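Local coordinates for uncharacterized protein (PDB 4DQA) that is of unknown function but probably binds carbohydrate, joining a BT_3987-like N-terminal domain to a concanavalin A-like lectin/glucanase domain, at residues S13-F18 and Y130-K135; V26-L31 and N92-L97. One frame throughout, in Å; residues are numbered along the deposited sequence. Where two conformers were deposited one is given.

Interaction 1. Residues S13-F18 and Y130-K135; sequences SKEYNF and YFFFSK
Tyr-16 pairs with Phe-131 in a parallel strand pair, 15-18 beside 130-135, in which the N-H and C=O of Tyr-16 bond to Tyr-130 O and Phe-132 N, those of Phe-18 bond to Phe-132 O and Ser-134 N, and Lys-14 O receives Tyr-130 N. The shortest of these bonds, Phe-132 N to Tyr-16 O, is 2.7 Å with an N-H...O angle of 167°.

On the face bearing Tyr-16, Phe-18, Phe-131 and Phe-133, the Tyr-16 and Phe-131 rings lie nearly parallel, 13° apart, but slid so far that they barely overlap; Tyr-16 CD1 comes 3.7 Å from Phe-131 CE1. Phe-18 lies alongside both Phe-131 and Phe-133: its CD2 is 3.5 Å from Phe-133 CE2, with the rings oblique, while its CE2 meets Phe-131 CD1 edge to edge at 3.8 Å. Phe-18, Phe-131 and Phe-133 also touch strand 27-35; consistent with the E-set clan, such broad apolar rings suit the layer between two sheets and contribute much of it.

Glu-15, Asn-17, Tyr-130 and Phe-132 share the other face. Just before the strand, Lys-14, extended with CG anti to its backbone N (chi1 -177°), carries CE to 3.7 Å from Tyr-130 CE1, its long methylene chain suited to lying against a ring. Glu-15 sets its aliphatic stem and carboxylate carbon at the edge of Phe-132, CD 3.8 Å from CE2, while its OE2 bonds to Tyr-58 OH of helix 52-62.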
# COMPACT_ATOMS: atom_id res chain seq x y z
N SER A 13 19.26 26.57 1.22
CA SER A 13 18.59 25.50 0.50
C SER A 13 17.36 25.11 1.29
O SER A 13 17.45 24.78 2.47
CB SER A 13 19.51 24.28 0.30
N LYS A 14 16.22 25.15 0.61
CA LYS A 14 14.94 24.93 1.25
C LYS A 14 14.73 23.46 1.61
O LYS A 14 14.16 23.19 2.64
CB LYS A 14 13.81 25.39 0.31
CG LYS A 14 12.42 25.28 0.91
CD LYS A 14 11.33 25.48 -0.15
CE LYS A 14 9.91 25.41 0.43
NZ LYS A 14 8.81 25.59 -0.60
N GLU A 15 15.21 22.53 0.77
CA GLU A 15 14.81 21.12 0.84
C GLU A 15 15.95 20.11 0.66
O GLU A 15 16.82 20.30 -0.20
CB GLU A 15 13.76 20.81 -0.24
CG GLU A 15 12.57 21.75 -0.25
CD GLU A 15 11.47 21.27 -1.18
OE1 GLU A 15 11.73 20.43 -2.07
OE2 GLU A 15 10.34 21.75 -1.00
N TYR A 16 15.91 19.04 1.45
CA TYR A 16 16.86 17.92 1.34
C TYR A 16 16.14 16.58 1.41
O TYR A 16 15.16 16.44 2.13
CB TYR A 16 17.88 17.99 2.49
CG TYR A 16 18.86 19.11 2.33
CD1 TYR A 16 18.59 20.37 2.85
CD2 TYR A 16 20.05 18.93 1.64
CE1 TYR A 16 19.49 21.42 2.71
CE2 TYR A 16 20.96 19.97 1.48
CZ TYR A 16 20.67 21.21 2.01
OH TYR A 16 21.58 22.23 1.85
N ASN A 17 16.62 15.61 0.65
CA ASN A 17 15.99 14.29 0.57
C ASN A 17 16.93 13.19 1.04
O ASN A 17 18.08 13.12 0.60
CB ASN A 17 15.54 13.99 -0.86
CG ASN A 17 14.47 14.95 -1.33
OD1 ASN A 17 13.28 14.70 -1.15
ND2 ASN A 17 14.89 16.06 -1.93
N PHE A 18 16.42 12.32 1.91
CA PHE A 18 17.19 11.21 2.46
C PHE A 18 16.38 9.93 2.30
O PHE A 18 15.16 9.96 2.28
CB PHE A 18 17.49 11.42 3.94
CG PHE A 18 18.29 12.65 4.23
CD1 PHE A 18 19.61 12.76 3.83
CD2 PHE A 18 17.72 13.71 4.92
CE1 PHE A 18 20.34 13.90 4.11
CE2 PHE A 18 18.45 14.85 5.21
CZ PHE A 18 19.75 14.94 4.80
N TYR A 130 13.42 22.06 5.10
CA TYR A 130 12.63 20.83 5.06
C TYR A 130 13.51 19.64 4.72
O TYR A 130 14.22 19.64 3.72
CB TYR A 130 11.52 20.95 4.01
CG TYR A 130 10.54 22.07 4.23
CD1 TYR A 130 10.83 23.37 3.82
CD2 TYR A 130 9.31 21.84 4.82
CE1 TYR A 130 9.95 24.39 4.02
CE2 TYR A 130 8.41 22.86 5.01
CZ TYR A 130 8.75 24.15 4.62
OH TYR A 130 7.86 25.20 4.82
N PHE A 131 13.51 18.66 5.61
CA PHE A 131 14.27 17.45 5.40
C PHE A 131 13.29 16.30 5.20
O PHE A 131 12.46 16.04 6.05
CB PHE A 131 15.16 17.20 6.60
CG PHE A 131 16.15 18.32 6.83
CD1 PHE A 131 17.38 18.33 6.19
CD2 PHE A 131 15.80 19.39 7.62
CE1 PHE A 131 18.28 19.38 6.38
CE2 PHE A 131 16.70 20.45 7.82
CZ PHE A 131 17.92 20.44 7.19
N PHE A 132 13.38 15.65 4.05
CA PHE A 132 12.42 14.63 3.67
C PHE A 132 13.07 13.26 3.76
O PHE A 132 14.26 13.07 3.46
CB PHE A 132 11.94 14.89 2.25
CG PHE A 132 11.20 16.18 2.09
CD1 PHE A 132 9.89 16.28 2.50
CD2 PHE A 132 11.80 17.28 1.53
CE1 PHE A 132 9.19 17.46 2.35
CE2 PHE A 132 11.12 18.46 1.38
CZ PHE A 132 9.80 18.56 1.80
N PHE A 133 12.28 12.29 4.22
CA PHE A 133 12.78 10.93 4.43
C PHE A 133 11.79 9.97 3.78
O PHE A 133 10.60 9.99 4.08
CB PHE A 133 12.90 10.64 5.92
CG PHE A 133 13.76 11.60 6.65
CD1 PHE A 133 13.24 12.82 7.08
CD2 PHE A 133 15.10 11.33 6.88
CE1 PHE A 133 14.04 13.73 7.75
CE2 PHE A 133 15.90 12.25 7.54
CZ PHE A 133 15.37 13.45 7.97
N SER A 134 12.29 9.17 2.85
CA SER A 134 11.43 8.20 2.20
C SER A 134 11.72 6.83 2.80
O SER A 134 12.87 6.48 3.11
CB SER A 134 11.69 8.20 0.70
OG SER A 134 13.07 8.09 0.42
N LYS A 135 10.66 6.06 3.03
CA LYS A 135 10.85 4.71 3.51
C LYS A 135 10.03 3.78 2.65
O LYS A 135 8.81 3.71 2.78
CB LYS A 135 10.48 4.56 4.96
CG LYS A 135 11.05 3.28 5.53
CD LYS A 135 10.82 3.16 7.02
CE LYS A 135 11.42 1.87 7.56
NZ LYS A 135 11.21 1.72 9.03

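Interaction 2. Residues V26-L31 and N92-L97; sequences VMTFDL and NIEVEL
Phe-29 holds CG between its backbone N and carbonyl carbon (chi1 66°), and Val-95 holds CG1 anti to its own N; with CG set on that side, the aromatic ring beyond it lies beside the branched valine. Val-95 CB sits over one face of the ring, 3.7 Å from its centroid in a CH-pi contact, and CG1 reaches to 3.5 Å from Phe-29 CZ. A beta-branched residue suits this place because both methyls diverge close to the backbone, CG1 lying by CZ and CG2 by CE1. CG2 also meets Leu-31 CB at 3.9 Å, so one valine touches two neighbours of the opposite strand.

Beneath them the backbones run antiparallel. Met-27 with Leu-97, Phe-29 with Val-95 and Leu-31 with Ile-93 are hydrogen-bonded pairs, each joined by two N-H...O=C bonds; Val-95 N to Phe-29 O measures 2.8 Å and is almost straight, at 175°. All six side chains of these pairs lie on one face, to which leucine, isoleucine and methionine (deposited as selenomethionine) give an apolar character.

Thr-28, Asp-30, Glu-94 and Glu-96 occupy the other face, whose polar and charged residues suit contact with water. Thr-28 CG2 comes 3.8 Å from Glu-94 OE1. At the end of the pairing, Asn-92 crosses Asp-30 at about a right angle, with amide and carboxylate planes 85° apart, and its ND2 gives a weak hydrogen bond of 3.1 Å to Asp-30 OD1.

Strand 74-76 continues the sheet beyond 93-97, and strand 128-135 packs against the apolar face. One face turned to a second sheet and the other polar is the amphipathic pattern of a beta-sandwich, consistent with the E-set clan of this N-terminal domain.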
# COMPACT_ATOMS: atom_id res chain seq x y z
N VAL A 26 19.12 5.08 13.03
CA VAL A 26 19.64 6.38 13.45
C VAL A 26 20.44 7.01 12.30
O VAL A 26 21.22 6.32 11.63
CB VAL A 26 20.56 6.23 14.68
CG1 VAL A 26 21.20 7.56 15.04
CG2 VAL A 26 19.78 5.68 15.85
N MSE A 27 20.24 8.30 12.05
CA MSE A 27 21.11 8.99 11.11
C MSE A 27 21.33 10.42 11.56
O MSE A 27 20.55 10.95 12.35
CB MSE A 27 20.53 8.95 9.70
CG MSE A 27 19.31 9.78 9.52
SE MSE A 27 18.98 10.11 7.63
CE MSE A 27 20.54 11.22 7.25
N THR A 28 22.40 11.02 11.07
CA THR A 28 22.72 12.40 11.41
C THR A 28 22.83 13.22 10.14
O THR A 28 23.23 12.72 9.09
CB THR A 28 24.06 12.49 12.18
OG1 THR A 28 25.10 11.90 11.39
CG2 THR A 28 23.96 11.78 13.51
N PHE A 29 22.45 14.48 10.24
CA PHE A 29 22.67 15.43 9.16
C PHE A 29 23.00 16.82 9.70
O PHE A 29 22.78 17.12 10.89
CB PHE A 29 21.45 15.46 8.21
CG PHE A 29 20.18 16.00 8.83
CD1 PHE A 29 19.90 17.35 8.79
CD2 PHE A 29 19.27 15.16 9.44
CE1 PHE A 29 18.74 17.86 9.34
CE2 PHE A 29 18.11 15.68 9.99
CZ PHE A 29 17.85 17.02 9.95
N ASP A 30 23.53 17.65 8.82
CA ASP A 30 24.02 18.98 9.16
C ASP A 30 22.92 19.99 8.97
O ASP A 30 22.16 19.93 7.99
CB ASP A 30 25.22 19.34 8.28
CG ASP A 30 26.44 18.46 8.54
OD1 ASP A 30 26.57 17.94 9.67
OD2 ASP A 30 27.26 18.30 7.62
N LEU A 31 22.84 20.93 9.90
CA LEU A 31 21.89 22.02 9.86
C LEU A 31 22.65 23.33 9.92
O LEU A 31 23.35 23.61 10.91
CB LEU A 31 20.93 21.92 11.04
CG LEU A 31 19.85 22.98 11.10
CD1 LEU A 31 18.93 22.83 9.89
CD2 LEU A 31 19.10 22.85 12.42
N ASN A 92 28.05 24.85 12.09
CA ASN A 92 27.18 23.71 11.93
C ASN A 92 26.63 23.15 13.24
O ASN A 92 27.31 23.10 14.28
CB ASN A 92 27.96 22.60 11.22
CG ASN A 92 27.09 21.43 10.85
OD1 ASN A 92 26.21 21.56 10.00
ND2 ASN A 92 27.34 20.29 11.47
N ILE A 93 25.39 22.72 13.16
CA ILE A 93 24.74 21.94 14.20
C ILE A 93 24.45 20.56 13.64
O ILE A 93 24.10 20.44 12.47
CB ILE A 93 23.40 22.62 14.58
CG1 ILE A 93 23.71 23.87 15.39
CG2 ILE A 93 22.45 21.66 15.27
CD1 ILE A 93 24.44 23.62 16.60
N GLU A 94 24.60 19.51 14.44
CA GLU A 94 24.28 18.16 13.98
C GLU A 94 22.91 17.75 14.50
O GLU A 94 22.63 17.87 15.69
CB GLU A 94 25.36 17.16 14.42
CG GLU A 94 25.25 15.81 13.81
CD GLU A 94 26.48 14.94 14.09
OE1 GLU A 94 26.45 14.20 15.09
OE2 GLU A 94 27.46 15.04 13.33
N VAL A 95 22.06 17.27 13.60
CA VAL A 95 20.75 16.76 13.96
C VAL A 95 20.82 15.24 13.93
O VAL A 95 21.27 14.65 12.95
CB VAL A 95 19.67 17.23 12.98
CG1 VAL A 95 18.30 16.69 13.39
CG2 VAL A 95 19.63 18.75 12.88
N GLU A 96 20.38 14.62 15.01
CA GLU A 96 20.33 13.16 15.08
C GLU A 96 18.89 12.71 15.10
O GLU A 96 18.10 13.11 15.95
CB GLU A 96 21.03 12.66 16.33
CG GLU A 96 21.02 11.13 16.46
CD GLU A 96 21.30 10.66 17.88
OE1 GLU A 96 20.39 10.76 18.74
OE2 GLU A 96 22.42 10.19 18.13
N LEU A 97 18.56 11.85 14.14
CA LEU A 97 17.22 11.31 14.03
C LEU A 97 17.25 9.83 14.40
O LEU A 97 18.01 9.05 13.84
CB LEU A 97 16.72 11.50 12.60
CG LEU A 97 15.24 11.32 12.30
CD1 LEU A 97 14.35 12.20 13.18
CD2 LEU A 97 15.03 11.64 10.84

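Overall arrangement
After strand 8-10 the chain enters strand 15-19 and goes almost directly into strand 27-35, one strand of each contact. Of the two contacts, interaction 2 closes first, when 93-97 comes beside 27-35 and completes a loop that contains helix 52-62. Only after strand 107-117 does 128-135 arrive next to 15-19, so interaction 1 closes the larger loop and interaction 2 is nested inside it. The two pairs belong to different sheets of the N-terminal domain, with centres about 12 Å apart, and meet through their apolar faces: Phe-131 packs on Phe-29 and Leu-31, and Phe-133 on Met-27 and Leu-97. Strand 128-135 then leads toward the lectin-like domain.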